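Local coordinates for protein putative thioesterase yhdA (Lactococcus lactis subsp. lactis, PDB 3GEK) that is a putative hot-dog-fold enzyme of the PaaI thioesterase family that probably hydrolyses an acyl-CoA thioester, perhaps that of 1,4-dihydroxy-2-naphthoate, at residues 1-6 against 56-61. The protein carries 7 engineered substitutions. Sequence-based numbering, arbitrary orientation.
Sequences MNMIDQ and AEITAG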
HETATM    1  N   MSE A   1       9.882 -17.615 -24.778  1.00 62.64           N
HETATM    2  CA  MSE A   1       9.062 -16.403 -24.492  1.00 62.66           C
HETATM    3  C   MSE A   1       8.462 -16.465 -23.089  1.00 61.80           C
HETATM    4  O   MSE A   1       7.358 -16.983 -22.898  1.00 61.61           O
HETATM    5  CB  MSE A   1       7.956 -16.243 -25.541  1.00 63.64           C
HETATM    6  CG  MSE A   1       8.338 -15.388 -26.741  1.00 65.72           C
HETATM    7 SE   MSE A   1       8.080 -13.474 -26.418  1.00 73.07          SE
HETATM    8  CE  MSE A   1       8.922 -12.791 -28.044  1.00 67.95           C
ATOM      9  N   ASN A   2       9.200 -15.947 -22.108  1.00 60.75           N
ATOM     10  CA  ASN A   2       8.689 -15.848 -20.745  1.00 59.80           C
ATOM     11  C   ASN A   2       7.692 -14.692 -20.609  1.00 59.42           C
ATOM     12  O   ASN A   2       7.504 -13.919 -21.555  1.00 59.14           O
ATOM     13  CB  ASN A   2       9.836 -15.759 -19.721  1.00 59.56           C
ATOM     14  CG  ASN A   2      10.616 -14.446 -19.796  1.00 59.01           C
ATOM     15  OD1 ASN A   2      10.299 -13.549 -20.576  1.00 58.18           O
ATOM     16  ND2 ASN A   2      11.645 -14.334 -18.964  1.00 58.35           N
HETATM   17  N   MSE A   3       7.065 -14.587 -19.454  1.00 58.97           N
HETATM   18  CA  MSE A   3       6.068 -13.547 -19.185  1.00 59.20           C
HETATM   19  C   MSE A   3       6.590 -12.146 -19.495  1.00 57.19           C
HETATM   20  O   MSE A   3       5.905 -11.364 -20.154  1.00 57.01           O
HETATM   21  CB  MSE A   3       5.593 -13.612 -17.732  1.00 58.92           C
HETATM   22  CG  MSE A   3       4.337 -12.803 -17.443  1.00 60.24           C
HETATM   23 SE   MSE A   3       3.880 -12.809 -15.542  1.00 64.38          SE
HETATM   24  CE  MSE A   3       4.962 -11.305 -14.970  1.00 62.76           C
ATOM     25  N   ILE A   4       7.787 -11.851 -19.025  1.00 55.56           N
ATOM     26  CA  ILE A   4       8.433 -10.549 -19.235  1.00 53.81           C
ATOM     27  C   ILE A   4       8.444 -10.142 -20.713  1.00 52.62           C
ATOM     28  O   ILE A   4       8.011  -9.041 -21.058  1.00 52.22           O
ATOM     29  CB  ILE A   4       9.872 -10.507 -18.626  1.00 53.81           C
ATOM     30  CG1 ILE A   4       9.819 -10.737 -17.110  1.00 53.66           C
ATOM     31  CG2 ILE A   4      10.570  -9.181 -18.948  1.00 53.55           C
ATOM     32  CD1 ILE A   4      11.180 -10.906 -16.444  1.00 53.98           C
ATOM     33  N   ASP A   5       8.913 -11.041 -21.574  1.00 51.18           N
ATOM     34  CA  ASP A   5       9.015 -10.755 -23.002  1.00 49.87           C
ATOM     35  C   ASP A   5       7.640 -10.670 -23.661  1.00 48.86           C
ATOM     36  O   ASP A   5       7.417  -9.830 -24.534  1.00 48.49           O
ATOM     37  CB  ASP A   5       9.886 -11.801 -23.713  1.00 50.15           C
ATOM     38  CG  ASP A   5      11.306 -11.864 -23.164  1.00 50.50           C
ATOM     39  OD1 ASP A   5      11.824 -10.834 -22.676  1.00 50.50           O
ATOM     40  OD2 ASP A   5      11.909 -12.959 -23.227  1.00 51.84           O
ATOM     41  N   GLN A   6       6.719 -11.530 -23.231  1.00 47.64           N
ATOM     42  CA  GLN A   6       5.362 -11.545 -23.788  1.00 46.72           C
ATOM     43  C   GLN A   6       4.559 -10.290 -23.437  1.00 46.15           C
ATOM     44  O   GLN A   6       3.627  -9.926 -24.150  1.00 45.93           O
ATOM     45  CB  GLN A   6       4.608 -12.807 -23.367  1.00 46.53           C
ATOM     46  CG  GLN A   6       5.099 -14.066 -24.060  1.00 45.80           C
ATOM     47  CD  GLN A   6       4.192 -15.255 -23.825  1.00 45.17           C
ATOM     48  OE1 GLN A   6       4.608 -16.256 -23.244  1.00 45.41           O
ATOM     49  NE2 GLN A   6       2.947 -15.152 -24.275  1.00 43.90           N
ATOM     50  N   ALA A  56       4.836  -2.450 -13.967  1.00 45.03           N
ATOM     51  CA  ALA A  56       5.405  -1.523 -12.989  1.00 45.68           C
ATOM     52  C   ALA A  56       6.608  -2.107 -12.273  1.00 46.32           C
ATOM     53  O   ALA A  56       7.629  -1.440 -12.147  1.00 46.58           O
ATOM     54  CB  ALA A  56       4.364  -1.111 -11.985  1.00 45.45           C
ATOM     55  N   GLU A  57       6.481  -3.344 -11.794  1.00 47.21           N
ATOM     56  CA  GLU A  57       7.567  -4.006 -11.067  1.00 48.26           C
ATOM     57  C   GLU A  57       8.779  -4.250 -11.974  1.00 48.15           C
ATOM     58  O   GLU A  57       9.926  -4.070 -11.551  1.00 48.03           O
ATOM     59  CB  GLU A  57       7.082  -5.303 -10.392  1.00 48.18           C
ATOM     60  CG  GLU A  57       8.088  -5.882  -9.384  1.00 50.00           C
ATOM     61  CD  GLU A  57       7.521  -6.956  -8.457  1.00 50.02           C
ATOM     62  OE1 GLU A  57       6.361  -6.830  -8.023  1.00 51.57           O
ATOM     63  OE2 GLU A  57       8.267  -7.919  -8.130  1.00 52.62           O
ATOM     64  N   ILE A  58       8.515  -4.625 -13.228  1.00 48.20           N
ATOM     65  CA  ILE A  58       9.573  -4.938 -14.192  1.00 48.12           C
ATOM     66  C   ILE A  58      10.341  -3.700 -14.669  1.00 48.09           C
ATOM     67  O   ILE A  58      11.574  -3.728 -14.732  1.00 47.86           O
ATOM     68  CB  ILE A  58       9.038  -5.768 -15.396  1.00 48.29           C
ATOM     69  CG1 ILE A  58       8.632  -7.170 -14.921  1.00 48.75           C
ATOM     70  CG2 ILE A  58      10.089  -5.877 -16.512  1.00 47.97           C
ATOM     71  CD1 ILE A  58       7.770  -7.939 -15.904  1.00 49.61           C
ATOM     72  N   THR A  59       9.619  -2.627 -15.002  1.00 47.81           N
ATOM     73  CA  THR A  59      10.250  -1.380 -15.444  1.00 47.86           C
ATOM     74  C   THR A  59      11.002  -0.671 -14.313  1.00 48.28           C
ATOM     75  O   THR A  59      12.057  -0.077 -14.542  1.00 47.94           O
ATOM     76  CB  THR A  59       9.240  -0.403 -16.085  1.00 48.05           C
ATOM     77  OG1 THR A  59       8.143  -0.176 -15.186  1.00 46.99           O
ATOM     78  CG2 THR A  59       8.717  -0.948 -17.425  1.00 47.72           C
ATOM     79  N   ALA A  60      10.453  -0.729 -13.100  1.00 48.97           N
ATOM     80  CA  ALA A  60      11.119  -0.172 -11.921  1.00 49.82           C
ATOM     81  C   ALA A  60      12.448  -0.886 -11.685  1.00 50.33           C
ATOM     82  O   ALA A  60      13.466  -0.243 -11.433  1.00 50.25           O
ATOM     83  CB  ALA A  60      10.226  -0.280 -10.689  1.00 49.67           C
ATOM     84  N   GLY A  61      12.424  -2.215 -11.788  1.00 51.21           N
ATOM     85  CA  GLY A  61      13.620  -3.041 -11.662  1.00 51.99           C
ATOM     86  C   GLY A  61      14.658  -2.755 -12.733  1.00 52.93           C
ATOM     87  O   GLY A  61      15.854  -2.728 -12.447  1.00 52.70           O
TER
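Ile58 reaches out from the central helix of a hot-dog fold and meets Met3 and Ile4 of the short helix that opens the chain. In this fold the long helix, 49-68, is the sausage and the curved antiparallel sheet is the bun; Ala60 lies against strands 106-115 and 120-131, while Ile58 points toward the N-terminal turn. Along that turn, Asn2 comes first as the N-cap: its OD1 takes the backbone N-H of Asp5 at 3.0 Å, with a nearly straight N-H...O angle of 165° and the donor tilted 22° from the carbonyl plane. A backbone bond from Gln6 N to Asn2 O, also 3.0 Å, closes the single turn. The turn sits where two copies of the protein meet: Gln6 NE2 is hydrogen-bonded to OE1 of Gln6 of the second subunit, and Glu57 of the long helix bonds His83 of that subunit. Met3, modelled as selenomethionine, is hydrogen-bonded through its backbone to the same subunit and packs on its Asn48. The Met3 side chain runs extended as far as SE, with CG anti to the backbone N (chi1 -166°), and then bends at the last torsion; its methyl CE comes within 4.5 Å of Ile58 CD1, a loose touch. Ile4 carries most of its segment's share of the contact. The junction it makes with Ile58 is purely apolar and small, with 122 Å² buried over both sides of the two segments, and Leu7 adds to it by touching Ile58. The two isoleucine side chains cross obliquely: Ile4 CG2 lies 4.1 Å from Ile58 CG2, while the CG1 branch of Ile58, set beside its backbone N, carries Ile58 CD1 to 3.7 Å from Ile4 CG1.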